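Local coordinates for protein mannosephosphate isomerase, putative (Archaeoglobus fulgidus, PDB 1ZX5) that probably interconverts mannose 6-phosphate and fructose 6-phosphate as a zinc-dependent isomerase of the type 1 family, at residues Asn14-Pro19 and Thr46-Thr51; Arg18-Glu23 and Ile36-Glu41. One frame throughout, in Å; residues are numbered along the deposited sequence.

How the interactions relate
Both contacts start from adjoining parts of the chain, strand 15-17 for interaction 1 and the loop after it for interaction 2, and Arg18 takes part in each. Both are partly buried and differ in chemistry rather than depth. Interaction 1 joins this outermost strand to the irregular 46-51 loop through one neutral amide, with Val16 lying against a bent arginine chain. In interaction 2 the 18-23 loop turns back onto strand 36-41; glycines allow close backbone packing and a charged pair does the polar work. Strand 36-41 connects the two: its main chain pairs with strand 15-17, and Trp40 makes a cation-pi contact with Arg48 while its NE1 donates to Glu38.

Interaction 1: Asn14-Pro19 and Thr46-Thr51; sequences NLVERP and TSRPST
Asn14 lays its carboxamide across the base of the Arg48 side chain, OD1 lying 3.2 Å from Arg48 CG, while its ND2 serves two acceptors. CG of Asn14 is anti to the backbone N (chi1 -167°), which carries the amide over to the 46-51 loop. There ND2 donates to the backbone O of Arg48 at 2.9 Å and to Ser50 OG at 3.1 Å. Both acceptors lie close to the amide plane and both bonds are nearly straight, although ND2 itself stands above the carbonyl plane of Arg48. Asparagine suits this place because its NH2 has two hydrogens to give, one for each acceptor, and carries no charge. An alanine here would probably leave the Arg48 carbonyl and the Ser50 hydroxyl with one partner fewer and the loop more weakly tied to the strand.

Farther along, Val16 meets the arginine at about a right angle. Its CG2 lies 3.6 Å from Arg48 NE, over one face of the guanidinium and offset toward the rim, and its CG1 covers the centre of one face of the Arg18 guanidinium. Each methyl of this branched residue thus covers a different guanidinium. The Arg48 chain bends at chi2 and chi3, and its NH1 ends 4.3 Å from Arg18 NH2. This proximity of like charges is probably eased by Glu38, which pairs with Arg18, and by the cation-pi contact of Arg48 with Trp40.

Ser43 also binds Arg48 O and Ser50 OG, so the loop is held from within as well. Strand 15-17 forms one border of the six-stranded antiparallel sheet and pairs with strand 36-41, while Pro49 and Ser50 touch the start of helix 61-73.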
ATOM      1  N   ASN A  14     -11.923  -7.450   2.434  1.00 28.44           N
ATOM      2  CA  ASN A  14     -11.217  -8.072   1.331  1.00 27.01           C
ATOM      3  C   ASN A  14      -9.865  -8.572   1.860  1.00 26.10           C
ATOM      4  O   ASN A  14      -8.834  -7.919   1.699  1.00 25.92           O
ATOM      5  CB  ASN A  14     -11.067  -7.064   0.179  1.00 26.52           C
ATOM      6  CG  ASN A  14     -10.621  -7.712  -1.133  1.00 27.41           C
ATOM      7  OD1 ASN A  14     -10.435  -8.928  -1.209  1.00 29.56           O
ATOM      8  ND2 ASN A  14     -10.427  -6.891  -2.168  1.00 24.38           N
ATOM      9  N   LEU A  15      -9.895  -9.738   2.499  1.00 25.18           N
ATOM     10  CA  LEU A  15      -8.744 -10.281   3.230  1.00 24.92           C
ATOM     11  C   LEU A  15      -8.044 -11.388   2.463  1.00 24.68           C
ATOM     12  O   LEU A  15      -8.662 -12.061   1.642  1.00 24.54           O
ATOM     13  CB  LEU A  15      -9.171 -10.798   4.614  1.00 24.34           C
ATOM     14  CG  LEU A  15     -10.001  -9.815   5.459  1.00 25.53           C
ATOM     15  CD1 LEU A  15     -10.389 -10.441   6.820  1.00 22.10           C
ATOM     16  CD2 LEU A  15      -9.265  -8.457   5.634  1.00 23.15           C
ATOM     17  N   VAL A  16      -6.750 -11.558   2.741  1.00 24.39           N
ATOM     18  CA  VAL A  16      -5.921 -12.586   2.109  1.00 23.98           C
ATOM     19  C   VAL A  16      -5.209 -13.380   3.193  1.00 24.14           C
ATOM     20  O   VAL A  16      -4.474 -12.812   4.006  1.00 23.94           O
ATOM     21  CB  VAL A  16      -4.861 -11.974   1.123  1.00 24.40           C
ATOM     22  CG1 VAL A  16      -4.136 -13.064   0.343  1.00 23.19           C
ATOM     23  CG2 VAL A  16      -5.528 -10.983   0.148  1.00 24.15           C
ATOM     24  N   GLU A  17      -5.443 -14.691   3.195  1.00 24.18           N
ATOM     25  CA  GLU A  17      -4.763 -15.629   4.088  1.00 25.23           C
ATOM     26  C   GLU A  17      -3.319 -15.823   3.652  1.00 25.59           C
ATOM     27  O   GLU A  17      -3.041 -16.015   2.466  1.00 26.51           O
ATOM     28  CB  GLU A  17      -5.508 -16.984   4.135  1.00 24.69           C
ATOM     29  CG  GLU A  17      -6.945 -16.845   4.700  1.00 24.60           C
ATOM     30  CD  GLU A  17      -7.794 -18.100   4.587  1.00 25.20           C
ATOM     31  OE1 GLU A  17      -7.239 -19.209   4.513  1.00 25.47           O
ATOM     32  OE2 GLU A  17      -9.042 -17.984   4.585  1.00 27.87           O
ATOM     33  N   ARG A  18      -2.400 -15.753   4.607  1.00 25.91           N
ATOM     34  CA  ARG A  18      -0.977 -15.943   4.335  1.00 26.47           C
ATOM     35  C   ARG A  18      -0.372 -16.738   5.475  1.00 27.06           C
ATOM     36  O   ARG A  18      -0.752 -16.526   6.633  1.00 27.73           O
ATOM     37  CB  ARG A  18      -0.238 -14.610   4.223  1.00 25.77           C
ATOM     38  CG  ARG A  18      -0.663 -13.742   3.077  1.00 26.05           C
ATOM     39  CD  ARG A  18      -0.259 -14.338   1.721  1.00 26.65           C
ATOM     40  NE  ARG A  18      -0.457 -13.329   0.686  1.00 28.86           N
ATOM     41  CZ  ARG A  18      -0.729 -13.586  -0.589  1.00 29.73           C
ATOM     42  NH1 ARG A  18      -0.833 -14.840  -1.009  1.00 30.12           N
ATOM     43  NH2 ARG A  18      -0.902 -12.580  -1.440  1.00 29.21           N
ATOM     44  N   PRO A  19       0.574 -17.641   5.162  1.00 27.36           N
ATOM     45  CA  PRO A  19       1.187 -18.430   6.231  1.00 27.86           C
ATOM     46  C   PRO A  19       2.006 -17.545   7.176  1.00 27.89           C
ATOM     47  O   PRO A  19       2.141 -17.866   8.356  1.00 28.54           O
ATOM     48  CB  PRO A  19       2.077 -19.445   5.476  1.00 27.57           C
ATOM     49  CG  PRO A  19       2.366 -18.803   4.142  1.00 28.34           C
ATOM     50  CD  PRO A  19       1.122 -17.975   3.826  1.00 27.89           C
ATOM     51  N   THR A  46      -8.105  -6.837 -10.657  1.00 35.38           N
ATOM     52  CA  THR A  46      -9.011  -7.875 -11.181  1.00 36.61           C
ATOM     53  C   THR A  46      -8.937  -9.234 -10.459  1.00 36.89           C
ATOM     54  O   THR A  46      -9.919  -9.973 -10.444  1.00 37.22           O
ATOM     55  CB  THR A  46      -8.854  -8.071 -12.704  1.00 36.68           C
ATOM     56  OG1 THR A  46      -7.519  -8.502 -12.992  1.00 39.04           O
ATOM     57  CG2 THR A  46      -9.130  -6.759 -13.440  1.00 37.34           C
ATOM     58  N   SER A  47      -7.797  -9.557  -9.848  1.00 37.17           N
ATOM     59  CA  SER A  47      -7.676 -10.823  -9.121  1.00 37.55           C
ATOM     60  C   SER A  47      -8.489 -10.812  -7.821  1.00 37.19           C
ATOM     61  O   SER A  47      -8.852 -11.868  -7.298  1.00 36.81           O
ATOM     62  CB  SER A  47      -6.201 -11.160  -8.838  1.00 38.17           C
ATOM     63  OG  SER A  47      -5.637 -10.302  -7.841  1.00 40.04           O
ATOM     64  N   ARG A  48      -8.802  -9.615  -7.321  1.00 36.43           N
ATOM     65  CA  ARG A  48      -9.300  -9.475  -5.962  1.00 35.71           C
ATOM     66  C   ARG A  48      -9.972  -8.100  -5.746  1.00 34.48           C
ATOM     67  O   ARG A  48      -9.531  -7.306  -4.914  1.00 34.17           O
ATOM     68  CB  ARG A  48      -8.104  -9.727  -5.021  1.00 36.18           C
ATOM     69  CG  ARG A  48      -8.380  -9.793  -3.553  1.00 38.38           C
ATOM     70  CD  ARG A  48      -7.588 -10.906  -2.877  1.00 41.68           C
ATOM     71  NE  ARG A  48      -6.242 -11.163  -3.404  1.00 41.98           N
ATOM     72  CZ  ARG A  48      -5.676 -12.373  -3.400  1.00 43.16           C
ATOM     73  NH1 ARG A  48      -4.447 -12.535  -3.884  1.00 44.26           N
ATOM     74  NH2 ARG A  48      -6.341 -13.428  -2.924  1.00 39.12           N
ATOM     75  N   PRO A  49     -11.047  -7.808  -6.511  1.00 33.43           N
ATOM     76  CA  PRO A  49     -11.665  -6.488  -6.387  1.00 32.13           C
ATOM     77  C   PRO A  49     -12.470  -6.325  -5.093  1.00 31.18           C
ATOM     78  O   PRO A  49     -13.118  -7.269  -4.635  1.00 30.80           O
ATOM     79  CB  PRO A  49     -12.576  -6.407  -7.612  1.00 31.94           C
ATOM     80  CG  PRO A  49     -12.897  -7.821  -7.951  1.00 32.62           C
ATOM     81  CD  PRO A  49     -11.749  -8.662  -7.497  1.00 33.34           C
ATOM     82  N   SER A  50     -12.404  -5.134  -4.505  1.00 30.13           N
ATOM     83  CA  SER A  50     -13.206  -4.807  -3.337  1.00 29.85           C
ATOM     84  C   SER A  50     -14.610  -4.477  -3.797  1.00 30.40           C
ATOM     85  O   SER A  50     -14.818  -4.063  -4.943  1.00 30.33           O
ATOM     86  CB  SER A  50     -12.616  -3.611  -2.591  1.00 29.27           C
ATOM     87  OG  SER A  50     -11.409  -3.967  -1.935  1.00 28.74           O
ATOM     88  N   THR A  51     -15.577  -4.668  -2.912  1.00 31.06           N
ATOM     89  CA  THR A  51     -16.924  -4.223  -3.201  1.00 32.62           C
ATOM     90  C   THR A  51     -17.273  -3.086  -2.241  1.00 32.75           C
ATOM     91  O   THR A  51     -16.917  -3.109  -1.059  1.00 32.17           O
ATOM     92  CB  THR A  51     -17.992  -5.381  -3.176  1.00 33.00           C
ATOM     93  OG1 THR A  51     -18.200  -5.807  -1.837  1.00 36.53           O
ATOM     94  CG2 THR A  51     -17.554  -6.603  -4.003  1.00 32.42           C
TER

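Interaction 2: Arg18-Glu23 and Ile36-Glu41; sequences RPWGGE and IGESWE
Arg18 grips Glu38 side-on, with NE at 2.8 Å and NH2 at 2.9 Å from the same oxygen, OE2. That oxygen lies at the guanidinium edge, nearly in plane, but the two nitrogens reach it from one face of the carboxylate, the planes being 49° apart. Arginine suits this bridge because two of its N-H groups can converge on one acceptor.

The aliphatic part of Arg18 packs into the angle between strand and ring: CG lies 3.7 Å from Gly37 CA, and CB sits over the centre of one face of the Trp20 ring. In Trp20, chi1 (45°) sets CG between the backbone N and the carbonyl carbon, and chi2 (-100°) turns the ring so that CZ3 lies 3.6 Å from Gly37 O and CH2 beside Glu38 OE2. Glycine suits both Gly21 and Gly37, their CA atoms 3.9 Å apart: as the chain stands, a beta carbon on Gly21 would run into the Ile36-Gly37 backbone, and one on Gly37 into Arg18 CG and Trp20 CZ3.

Farther out, Trp40 NE1 donates to Glu38 OE1 at 2.8 Å and Arg88 salt-bridges the same oxygen, so both carboxylate oxygens are engaged. A type I turn from Arg18 to Gly21 folds the loop back. Gly37 and Glu38 both face Val16 in a classic beta bulge near the border of a sheet in the cupin-clan catalytic domain.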
ATOM      1  N   ARG A  18      -2.400 -15.753   4.607  1.00 25.91           N
ATOM      2  CA  ARG A  18      -0.977 -15.943   4.335  1.00 26.47           C
ATOM      3  C   ARG A  18      -0.372 -16.738   5.475  1.00 27.06           C
ATOM      4  O   ARG A  18      -0.752 -16.526   6.633  1.00 27.73           O
ATOM      5  CB  ARG A  18      -0.238 -14.610   4.223  1.00 25.77           C
ATOM      6  CG  ARG A  18      -0.663 -13.742   3.077  1.00 26.05           C
ATOM      7  CD  ARG A  18      -0.259 -14.338   1.721  1.00 26.65           C
ATOM      8  NE  ARG A  18      -0.457 -13.329   0.686  1.00 28.86           N
ATOM      9  CZ  ARG A  18      -0.729 -13.586  -0.589  1.00 29.73           C
ATOM     10  NH1 ARG A  18      -0.833 -14.840  -1.009  1.00 30.12           N
ATOM     11  NH2 ARG A  18      -0.902 -12.580  -1.440  1.00 29.21           N
ATOM     12  N   PRO A  19       0.574 -17.641   5.162  1.00 27.36           N
ATOM     13  CA  PRO A  19       1.187 -18.430   6.231  1.00 27.86           C
ATOM     14  C   PRO A  19       2.006 -17.545   7.176  1.00 27.89           C
ATOM     15  O   PRO A  19       2.141 -17.866   8.356  1.00 28.54           O
ATOM     16  CB  PRO A  19       2.077 -19.445   5.476  1.00 27.57           C
ATOM     17  CG  PRO A  19       2.366 -18.803   4.142  1.00 28.34           C
ATOM     18  CD  PRO A  19       1.122 -17.975   3.826  1.00 27.89           C
ATOM     19  N   TRP A  20       2.500 -16.418   6.672  1.00 27.52           N
ATOM     20  CA  TRP A  20       3.242 -15.463   7.497  1.00 27.22           C
ATOM     21  C   TRP A  20       2.382 -14.389   8.211  1.00 27.15           C
ATOM     22  O   TRP A  20       2.927 -13.502   8.887  1.00 26.87           O
ATOM     23  CB  TRP A  20       4.343 -14.807   6.664  1.00 26.52           C
ATOM     24  CG  TRP A  20       3.902 -14.374   5.300  1.00 27.09           C
ATOM     25  CD1 TRP A  20       4.113 -15.043   4.128  1.00 25.73           C
ATOM     26  CD2 TRP A  20       3.183 -13.165   4.953  1.00 25.83           C
ATOM     27  NE1 TRP A  20       3.574 -14.332   3.073  1.00 26.97           N
ATOM     28  CE2 TRP A  20       3.008 -13.175   3.545  1.00 26.57           C
ATOM     29  CE3 TRP A  20       2.683 -12.076   5.691  1.00 26.15           C
ATOM     30  CZ2 TRP A  20       2.343 -12.139   2.854  1.00 25.80           C
ATOM     31  CZ3 TRP A  20       2.020 -11.041   5.008  1.00 25.48           C
ATOM     32  CH2 TRP A  20       1.866 -11.080   3.603  1.00 25.81           C
ATOM     33  N   GLY A  21       1.056 -14.452   8.055  1.00 26.65           N
ATOM     34  CA  GLY A  21       0.177 -13.469   8.695  1.00 26.48           C
ATOM     35  C   GLY A  21      -0.107 -13.820  10.146  1.00 26.40           C
ATOM     36  O   GLY A  21      -0.209 -14.987  10.481  1.00 26.90           O
ATOM     37  N   GLY A  22      -0.251 -12.820  11.009  1.00 26.37           N
ATOM     38  CA  GLY A  22      -0.547 -13.062  12.421  1.00 26.51           C
ATOM     39  C   GLY A  22      -2.006 -12.766  12.732  1.00 27.10           C
ATOM     40  O   GLY A  22      -2.884 -13.156  11.968  1.00 27.26           O
ATOM     41  N   GLU A  23      -2.255 -12.052  13.834  1.00 26.96           N
ATOM     42  CA  GLU A  23      -3.610 -11.757  14.315  1.00 27.75           C
ATOM     43  C   GLU A  23      -4.075 -10.325  14.108  1.00 27.09           C
ATOM     44  O   GLU A  23      -5.253 -10.023  14.329  1.00 27.19           O
ATOM     45  CB  GLU A  23      -3.737 -12.109  15.803  1.00 26.96           C
ATOM     46  CG  GLU A  23      -3.687 -13.593  16.059  1.00 29.16           C
ATOM     47  CD  GLU A  23      -3.841 -13.961  17.530  1.00 30.10           C
ATOM     48  OE1 GLU A  23      -2.896 -14.565  18.080  1.00 35.61           O
ATOM     49  OE2 GLU A  23      -4.907 -13.692  18.116  1.00 31.76           O
ATOM     50  N   ILE A  36      -3.976 -14.161   8.649  1.00 23.69           N
ATOM     51  CA  ILE A  36      -4.388 -13.173   7.662  1.00 23.96           C
ATOM     52  C   ILE A  36      -3.195 -12.264   7.410  1.00 24.30           C
ATOM     53  O   ILE A  36      -2.772 -11.522   8.317  1.00 24.25           O
ATOM     54  CB  ILE A  36      -5.585 -12.297   8.137  1.00 24.10           C
ATOM     55  CG1 ILE A  36      -6.779 -13.149   8.630  1.00 24.66           C
ATOM     56  CG2 ILE A  36      -5.966 -11.266   7.057  1.00 22.89           C
ATOM     57  CD1 ILE A  36      -7.545 -13.912   7.572  1.00 22.97           C
ATOM     58  N   GLY A  37      -2.656 -12.313   6.191  1.00 23.74           N
ATOM     59  CA  GLY A  37      -1.508 -11.481   5.857  1.00 23.64           C
ATOM     60  C   GLY A  37      -1.829 -10.092   5.308  1.00 24.30           C
ATOM     61  O   GLY A  37      -1.007  -9.175   5.435  1.00 23.57           O
ATOM     62  N   GLU A  38      -3.011  -9.936   4.686  1.00 24.01           N
ATOM     63  CA  GLU A  38      -3.328  -8.737   3.910  1.00 24.68           C
ATOM     64  C   GLU A  38      -4.792  -8.359   3.993  1.00 24.36           C
ATOM     65  O   GLU A  38      -5.656  -9.214   4.122  1.00 24.61           O
ATOM     66  CB  GLU A  38      -2.938  -8.907   2.432  1.00 24.28           C
ATOM     67  CG  GLU A  38      -1.589  -9.625   2.231  1.00 26.05           C
ATOM     68  CD  GLU A  38      -1.143  -9.691   0.783  1.00 27.63           C
ATOM     69  OE1 GLU A  38      -1.665  -8.911  -0.057  1.00 30.20           O
ATOM     70  OE2 GLU A  38      -0.265 -10.537   0.489  1.00 31.86           O
ATOM     71  N   SER A  39      -5.051  -7.058   3.926  1.00 24.25           N
ATOM     72  CA  SER A  39      -6.378  -6.524   3.681  1.00 24.06           C
ATOM     73  C   SER A  39      -6.268  -5.532   2.543  1.00 23.95           C
ATOM     74  O   SER A  39      -5.520  -4.568   2.655  1.00 24.53           O
ATOM     75  CB  SER A  39      -6.912  -5.788   4.911  1.00 23.31           C
ATOM     76  OG  SER A  39      -8.106  -5.122   4.556  1.00 21.45           O
ATOM     77  N   TRP A  40      -7.025  -5.763   1.473  1.00 23.97           N
ATOM     78  CA  TRP A  40      -6.992  -4.936   0.275  1.00 24.26           C
ATOM     79  C   TRP A  40      -8.106  -3.906   0.377  1.00 25.17           C
ATOM     80  O   TRP A  40      -9.289  -4.254   0.451  1.00 25.20           O
ATOM     81  CB  TRP A  40      -7.139  -5.807  -0.987  1.00 24.44           C
ATOM     82  CG  TRP A  40      -5.918  -6.700  -1.281  1.00 24.41           C
ATOM     83  CD1 TRP A  40      -5.037  -7.227  -0.366  1.00 23.64           C
ATOM     84  CD2 TRP A  40      -5.478  -7.173  -2.569  1.00 24.53           C
ATOM     85  NE1 TRP A  40      -4.077  -7.980  -1.007  1.00 24.21           N
ATOM     86  CE2 TRP A  40      -4.318  -7.961  -2.355  1.00 23.89           C
ATOM     87  CE3 TRP A  40      -5.948  -7.000  -3.882  1.00 24.71           C
ATOM     88  CZ2 TRP A  40      -3.620  -8.577  -3.406  1.00 24.53           C
ATOM     89  CZ3 TRP A  40      -5.250  -7.612  -4.929  1.00 24.22           C
ATOM     90  CH2 TRP A  40      -4.102  -8.392  -4.683  1.00 24.38           C
ATOM     91  N   GLU A  41      -7.716  -2.632   0.422  1.00 25.53           N
ATOM     92  CA  GLU A  41      -8.645  -1.548   0.695  1.00 25.48           C
ATOM     93  C   GLU A  41      -8.956  -0.809  -0.602  1.00 25.71           C
ATOM     94  O   GLU A  41      -8.091  -0.138  -1.154  1.00 25.88           O
ATOM     95  CB  GLU A  41      -8.041  -0.586   1.730  1.00 25.55           C
ATOM     96  CG  GLU A  41      -7.498  -1.258   3.010  1.00 25.65           C
ATOM     97  CD  GLU A  41      -8.594  -1.567   4.027  1.00 27.44           C
ATOM     98  OE1 GLU A  41      -9.541  -0.776   4.152  1.00 29.67           O
ATOM     99  OE2 GLU A  41      -8.517  -2.598   4.717  1.00 27.28           O
TER